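Side-chain contacts in phosphoserine phosphatase (Homo sapiens, PDB 6HYY), which catalyses the hydrolysis of phosphoserine to serine and phosphate, using a magnesium-dependent active site of the haloacid dehalogenase type: residues E25-L30 / G106-I111; K32-E37 / R69-R74. One frame throughout, in Å; residues are numbered along the deposited sequence.

Contact 1 of 2, residues E25-L30 / G106-I111; sequences EGIDEL and GGFRSI. With SER (serine), chain E.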
loop_
_atom_site.group_PDB
_atom_site.type_symbol
_atom_site.label_atom_id
_atom_site.label_comp_id
_atom_site.label_asym_id
_atom_site.label_seq_id
_atom_site.Cartn_x
_atom_site.Cartn_y
_atom_site.Cartn_z
ATOM N N GLU A 25 -2.562 -8.536 -4.145
ATOM C CA GLU A 25 -1.444 -8.386 -3.220
ATOM C C GLU A 25 -0.167 -8.644 -4.008
ATOM O O GLU A 25 -0.009 -9.709 -4.613
ATOM C CB GLU A 25 -1.572 -9.344 -2.030
ATOM C CG GLU A 25 -2.904 -9.242 -1.281
ATOM C CD GLU A 25 -2.820 -8.349 -0.047
ATOM O OE1 GLU A 25 -2.010 -8.662 0.848
ATOM O OE2 GLU A 25 -3.569 -7.337 0.039
ATOM N N GLY A 26 0.734 -7.659 -4.019
ATOM C CA GLY A 26 1.894 -7.744 -4.890
ATOM C C GLY A 26 2.743 -8.975 -4.635
ATOM O O GLY A 26 3.170 -9.653 -5.574
ATOM N N ILE A 27 2.981 -9.295 -3.362
ATOM C CA ILE A 27 3.820 -10.448 -3.052
ATOM C C ILE A 27 3.169 -11.743 -3.537
ATOM O O ILE A 27 3.866 -12.662 -3.982
ATOM C CB ILE A 27 4.149 -10.483 -1.544
ATOM C CG1 ILE A 27 5.170 -11.586 -1.260
ATOM C CG2 ILE A 27 2.889 -10.664 -0.715
ATOM C CD1 ILE A 27 5.892 -11.445 0.062
ATOM N N ASP A 28 1.832 -11.829 -3.492
ATOM C CA ASP A 28 1.140 -13.011 -4.003
ATOM C C ASP A 28 1.251 -13.096 -5.519
ATOM O O ASP A 28 1.401 -14.190 -6.080
ATOM C CB ASP A 28 -0.332 -12.983 -3.580
ATOM C CG ASP A 28 -0.511 -13.033 -2.068
ATOM O OD1 ASP A 28 0.459 -13.396 -1.361
ATOM O OD2 ASP A 28 -1.622 -12.713 -1.586
ATOM N N GLU A 29 1.157 -11.956 -6.202
ATOM C CA GLU A 29 1.290 -11.959 -7.656
ATOM C C GLU A 29 2.707 -12.323 -8.076
ATOM O O GLU A 29 2.907 -13.001 -9.094
ATOM C CB GLU A 29 0.889 -10.597 -8.212
ATOM C CG GLU A 29 -0.565 -10.278 -7.932
ATOM C CD GLU A 29 -1.491 -11.248 -8.634
ATOM O OE1 GLU A 29 -2.251 -11.977 -7.955
ATOM O OE2 GLU A 29 -1.436 -11.296 -9.879
ATOM N N LEU A 30 3.702 -11.867 -7.315
ATOM C CA LEU A 30 5.074 -12.277 -7.573
ATOM C C LEU A 30 5.233 -13.776 -7.370
ATOM O O LEU A 30 5.895 -14.455 -8.165
ATOM C CB LEU A 30 6.026 -11.495 -6.663
ATOM C CG LEU A 30 7.523 -11.651 -6.904
ATOM C CD1 LEU A 30 7.847 -11.369 -8.355
ATOM C CD2 LEU A 30 8.283 -10.706 -5.968
ATOM N N GLY A 106 3.961 -2.821 2.327
ATOM C CA GLY A 106 4.851 -3.913 2.682
ATOM C C GLY A 106 5.345 -4.720 1.496
ATOM O O GLY A 106 6.193 -5.603 1.666
ATOM N N GLY A 107 4.825 -4.430 0.302
ATOM C CA GLY A 107 5.363 -4.942 -0.940
ATOM C C GLY A 107 6.635 -4.224 -1.342
ATOM O O GLY A 107 7.341 -3.641 -0.518
ATOM N N PHE A 108 6.913 -4.246 -2.642
ATOM C CA PHE A 108 8.254 -3.980 -3.139
ATOM C C PHE A 108 8.301 -2.760 -4.043
ATOM O O PHE A 108 7.435 -2.573 -4.903
ATOM C CB PHE A 108 8.770 -5.222 -3.857
ATOM C CG PHE A 108 8.625 -6.449 -3.024
ATOM C CD1 PHE A 108 9.307 -6.555 -1.821
ATOM C CD2 PHE A 108 7.763 -7.467 -3.401
ATOM C CE1 PHE A 108 9.149 -7.664 -1.026
ATOM C CE2 PHE A 108 7.603 -8.579 -2.607
ATOM C CZ PHE A 108 8.298 -8.684 -1.425
ATOM N N ARG A 109 9.346 -1.942 -3.842
ATOM C CA ARG A 109 9.478 -0.674 -4.554
ATOM C C ARG A 109 9.466 -0.856 -6.071
ATOM O O ARG A 109 8.932 -0.008 -6.792
ATOM C CB ARG A 109 10.760 0.042 -4.103
ATOM C CG ARG A 109 11.285 1.096 -5.080
ATOM C CD ARG A 109 12.309 2.048 -4.437
ATOM N NE ARG A 109 11.762 2.615 -3.222
ATOM C CZ ARG A 109 11.142 3.793 -3.132
ATOM N NH1 ARG A 109 11.009 4.598 -4.174
ATOM N NH2 ARG A 109 10.659 4.163 -1.967
ATOM N N SER A 110 10.055 -1.945 -6.577
ATOM C CA SER A 110 10.024 -2.196 -8.015
ATOM C C SER A 110 8.596 -2.127 -8.544
ATOM O O SER A 110 8.296 -1.374 -9.480
ATOM C CB SER A 110 10.647 -3.560 -8.323
ATOM O OG SER A 110 10.086 -4.563 -7.509
ATOM N N ILE A 111 7.697 -2.862 -7.898
ATOM C CA ILE A 111 6.308 -2.917 -8.333
ATOM C C ILE A 111 5.569 -1.637 -7.952
ATOM O O ILE A 111 4.811 -1.081 -8.754
ATOM C CB ILE A 111 5.628 -4.162 -7.746
ATOM C CG1 ILE A 111 6.420 -5.432 -8.102
ATOM C CG2 ILE A 111 4.185 -4.245 -8.233
ATOM C CD1 ILE A 111 6.019 -6.644 -7.287
HETATM N N SER E . 1.513 -5.607 1.489
HETATM C CA SER E . 1.372 -4.186 1.782
HETATM C C SER E . 1.256 -3.972 3.286
HETATM O O SER E . 0.325 -3.301 3.718
HETATM C CB SER E . 0.148 -3.606 1.107
HETATM O OG SER E . 0.288 -2.250 0.750
HETATM O OXT SER E . 2.040 -4.473 4.099
#

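Contact 2 of 2, residues K32-E37 / R69-R74; sequences KICGVE and REQVQR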
loop_
_atom_site.group_PDB
_atom_site.type_symbol
_atom_site.label_atom_id
_atom_site.label_comp_id
_atom_site.label_asym_id
_atom_site.label_seq_id
_atom_site.Cartn_x
_atom_site.Cartn_y
_atom_site.Cartn_z
ATOM N N LYS A 32 2.953 -15.949 -7.813
ATOM C CA LYS A 32 2.325 -16.569 -8.977
ATOM C C LYS A 32 3.308 -16.661 -10.136
ATOM O O LYS A 32 3.503 -17.735 -10.719
ATOM C CB LYS A 32 1.088 -15.768 -9.392
ATOM C CG LYS A 32 -0.181 -16.087 -8.612
ATOM C CD LYS A 32 -1.378 -15.329 -9.189
ATOM C CE LYS A 32 -2.688 -15.734 -8.522
ATOM N NZ LYS A 32 -2.690 -15.523 -7.049
ATOM N N ILE A 33 3.929 -15.531 -10.488
ATOM C CA ILE A 33 4.944 -15.487 -11.541
ATOM C C ILE A 33 6.047 -16.502 -11.287
ATOM O O ILE A 33 6.584 -17.101 -12.229
ATOM C CB ILE A 33 5.499 -14.049 -11.655
ATOM C CG1 ILE A 33 4.568 -13.183 -12.504
ATOM C CG2 ILE A 33 6.928 -14.040 -12.207
ATOM C CD1 ILE A 33 4.729 -13.393 -14.003
ATOM N N CYS A 34 6.382 -16.739 -10.019
ATOM C CA CYS A 34 7.472 -17.622 -9.633
ATOM C C CYS A 34 7.012 -19.036 -9.294
ATOM O O CYS A 34 7.849 -19.868 -8.933
ATOM C CB CYS A 34 8.228 -17.024 -8.444
ATOM S SG CYS A 34 9.034 -15.447 -8.834
ATOM N N GLY A 35 5.709 -19.316 -9.367
ATOM C CA GLY A 35 5.198 -20.670 -9.223
ATOM C C GLY A 35 4.914 -21.169 -7.819
ATOM O O GLY A 35 4.786 -22.384 -7.632
ATOM N N VAL A 36 4.791 -20.288 -6.825
ATOM C CA VAL A 36 4.577 -20.720 -5.444
ATOM C C VAL A 36 3.384 -19.981 -4.841
ATOM O O VAL A 36 3.347 -19.695 -3.641
ATOM C CB VAL A 36 5.847 -20.509 -4.600
ATOM C CG1 VAL A 36 6.914 -21.519 -5.004
ATOM C CG2 VAL A 36 6.371 -19.095 -4.776
ATOM N N GLU A 37 2.391 -19.709 -5.685
ATOM C CA GLU A 37 1.215 -18.921 -5.309
ATOM C C GLU A 37 0.537 -19.449 -4.050
ATOM O O GLU A 37 0.256 -18.680 -3.118
ATOM C CB GLU A 37 0.233 -18.909 -6.484
ATOM C CG GLU A 37 -0.111 -20.300 -7.036
ATOM C CD GLU A 37 1.023 -20.940 -7.835
ATOM O OE1 GLU A 37 1.504 -22.031 -7.436
ATOM O OE2 GLU A 37 1.434 -20.349 -8.855
ATOM N N ARG A 69 15.656 -10.869 -10.570
ATOM C CA ARG A 69 15.358 -9.558 -11.129
ATOM C C ARG A 69 14.563 -9.685 -12.422
ATOM O O ARG A 69 13.626 -8.914 -12.664
ATOM C CB ARG A 69 16.641 -8.757 -11.358
ATOM C CG ARG A 69 16.357 -7.327 -11.791
ATOM C CD ARG A 69 17.609 -6.477 -11.932
ATOM N NE ARG A 69 17.242 -5.102 -12.263
ATOM C CZ ARG A 69 16.972 -4.674 -13.492
ATOM N NH1 ARG A 69 17.041 -5.511 -14.520
ATOM N NH2 ARG A 69 16.632 -3.408 -13.697
ATOM N N GLU A 70 14.910 -10.670 -13.259
ATOM C CA GLU A 70 14.161 -10.903 -14.491
ATOM C C GLU A 70 12.713 -11.292 -14.213
ATOM O O GLU A 70 11.815 -10.903 -14.961
ATOM C CB GLU A 70 14.856 -11.983 -15.327
ATOM C CG GLU A 70 14.057 -12.479 -16.523
ATOM C CD GLU A 70 14.939 -13.071 -17.613
ATOM O OE1 GLU A 70 16.149 -13.275 -17.366
ATOM O OE2 GLU A 70 14.420 -13.325 -18.722
ATOM N N GLN A 71 12.461 -12.040 -13.140
ATOM C CA GLN A 71 11.083 -12.402 -12.819
ATOM C C GLN A 71 10.299 -11.192 -12.329
ATOM O O GLN A 71 9.109 -11.048 -12.633
ATOM C CB GLN A 71 11.053 -13.516 -11.778
ATOM C CG GLN A 71 11.432 -14.883 -12.343
ATOM C CD GLN A 71 11.559 -15.954 -11.274
ATOM O OE1 GLN A 71 12.173 -15.744 -10.225
ATOM N NE2 GLN A 71 10.968 -17.117 -11.534
ATOM N N VAL A 72 10.941 -10.316 -11.559
ATOM C CA VAL A 72 10.259 -9.094 -11.155
ATOM C C VAL A 72 9.971 -8.239 -12.377
ATOM O O VAL A 72 8.867 -7.701 -12.529
ATOM C CB VAL A 72 11.087 -8.335 -10.102
ATOM C CG1 VAL A 72 10.438 -6.992 -9.804
ATOM C CG2 VAL A 72 11.228 -9.165 -8.835
ATOM N N GLN A 73 10.949 -8.134 -13.288
ATOM C CA GLN A 73 10.745 -7.392 -14.527
ATOM C C GLN A 73 9.591 -7.969 -15.334
ATOM O O GLN A 73 8.808 -7.222 -15.931
ATOM C CB GLN A 73 12.020 -7.403 -15.370
ATOM C CG GLN A 73 13.169 -6.601 -14.806
ATOM C CD GLN A 73 14.419 -6.723 -15.657
ATOM O OE1 GLN A 73 15.094 -7.756 -15.643
ATOM N NE2 GLN A 73 14.737 -5.665 -16.402
ATOM N N ARG A 74 9.477 -9.295 -15.372
ATOM C CA ARG A 74 8.436 -9.909 -16.188
ATOM C C ARG A 74 7.063 -9.701 -15.563
ATOM O O ARG A 74 6.078 -9.496 -16.276
ATOM C CB ARG A 74 8.725 -11.394 -16.393
ATOM C CG ARG A 74 7.620 -12.132 -17.153
ATOM C CD ARG A 74 8.136 -13.404 -17.822
ATOM N NE ARG A 74 8.673 -14.359 -16.862
ATOM C CZ ARG A 74 9.970 -14.532 -16.618
ATOM N NH1 ARG A 74 10.879 -13.813 -17.267
ATOM N NH2 ARG A 74 10.358 -15.428 -15.720
#

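Contact 1 of 2, residues E25-L30 / G106-I111
Gly26 O accepts the backbone N-H of Leu30 at 2.9 Å, and CD1 of Ile111 lies 4.5 Å from the same Gly26 O. In this first turn of helix 26-33 the backbones come closest, with the CA atoms of Gly26 and Gly107 6.0 Å apart. The packing centres on the outer corner of the Phe108 ring. CD1 of Ile27 meets Phe108 CZ at 4.0 Å, from the ring edge and close to its plane, while CB of Ile27 sits beside Phe108 CE2. CD2 of Leu30 reaches the same CE2 at 4.0 Å, its side chain crossing that of Phe108 at about a right angle. Chi1 of Leu30 (-172°) carries CG away from the backbone N, and chi2 of 53° then turns CD2 to the ring. Leu62 from helix 54-65 also packs on Phe108, adding to a buried apolar cluster. One residue before Phe108, Gly107 N donates to Ser105 OG; its 3.7 Å from N of the bound serine is proximity only. Gly26 N donates to OD1 of Asp18, a magnesium-site residue whose OD2 is hydrogen-bonded to that serine. The arrangement is that of a haloacid dehalogenase active site, where the turn after a core strand packs against a helical cap.

Contact 2 of 2, residues K32-E37 / R69-R74
A Schellman motif ends helix 26-33, and the residues entering it, Ile33 and Cys34, lean on Gln71 in the first turns of helix 69-78. Gly35 makes the reversal with a positive phi of 86°, its N-H returning to Lys32 O at 3.0 Å. Ile33 points toward the partner helix and sets CG2 3.7 Å from Gln71 O, its side chain and that of Gln71 sliding past each other in opposite directions. Its other branch runs out to CD1, 4.5 Å from Arg74 CG, at the margin of the contact. Cys34 meets the amide of Gln71: SG is 3.4 Å from Gln71 OE1 and 3.5 Å from Gln71 CD, so the sulfur sits over the face of the amide, above its CD-OE1 side. Gln71 reaches this place with CG anti to its carbonyl carbon (chi1 -74°) and an extended chain beyond. Its OE1 is also hydrogen-bonded to the backbone N of Ser68, which probably helps fix the rotation of the amide. The Arg74 guanidinium has Gln71 CA above one face and a long salt bridge from NH1 to Glu70 OE2, at 3.9 Å. The contact thus exemplifies helix packing near the surface of an all-helical cap, made by a glycine-terminated helix end against the start of a later helix.

Overall arrangement
Helix 26-33 supplies one side of both contacts, its beginning to contact 1 and its end to contact 2. From the N terminus the chain leaves strand 12-16, passes through the short helix 17-21 and enters helix 26-33, and closes its smaller loop when helix 69-78 comes back against residues 32-37. It then passes through helix 87-96 and strand 100-105 before residues 106-111 close the larger loop on residues 25-30, so contact 2 falls within the span of contact 1. Their centres are 10 Å apart, and Val72 bridges them by packing on Leu30 and Ser110. Contact 1 joins the helical insertion to the sheet-bearing core; contact 2 joins helices within the insertion.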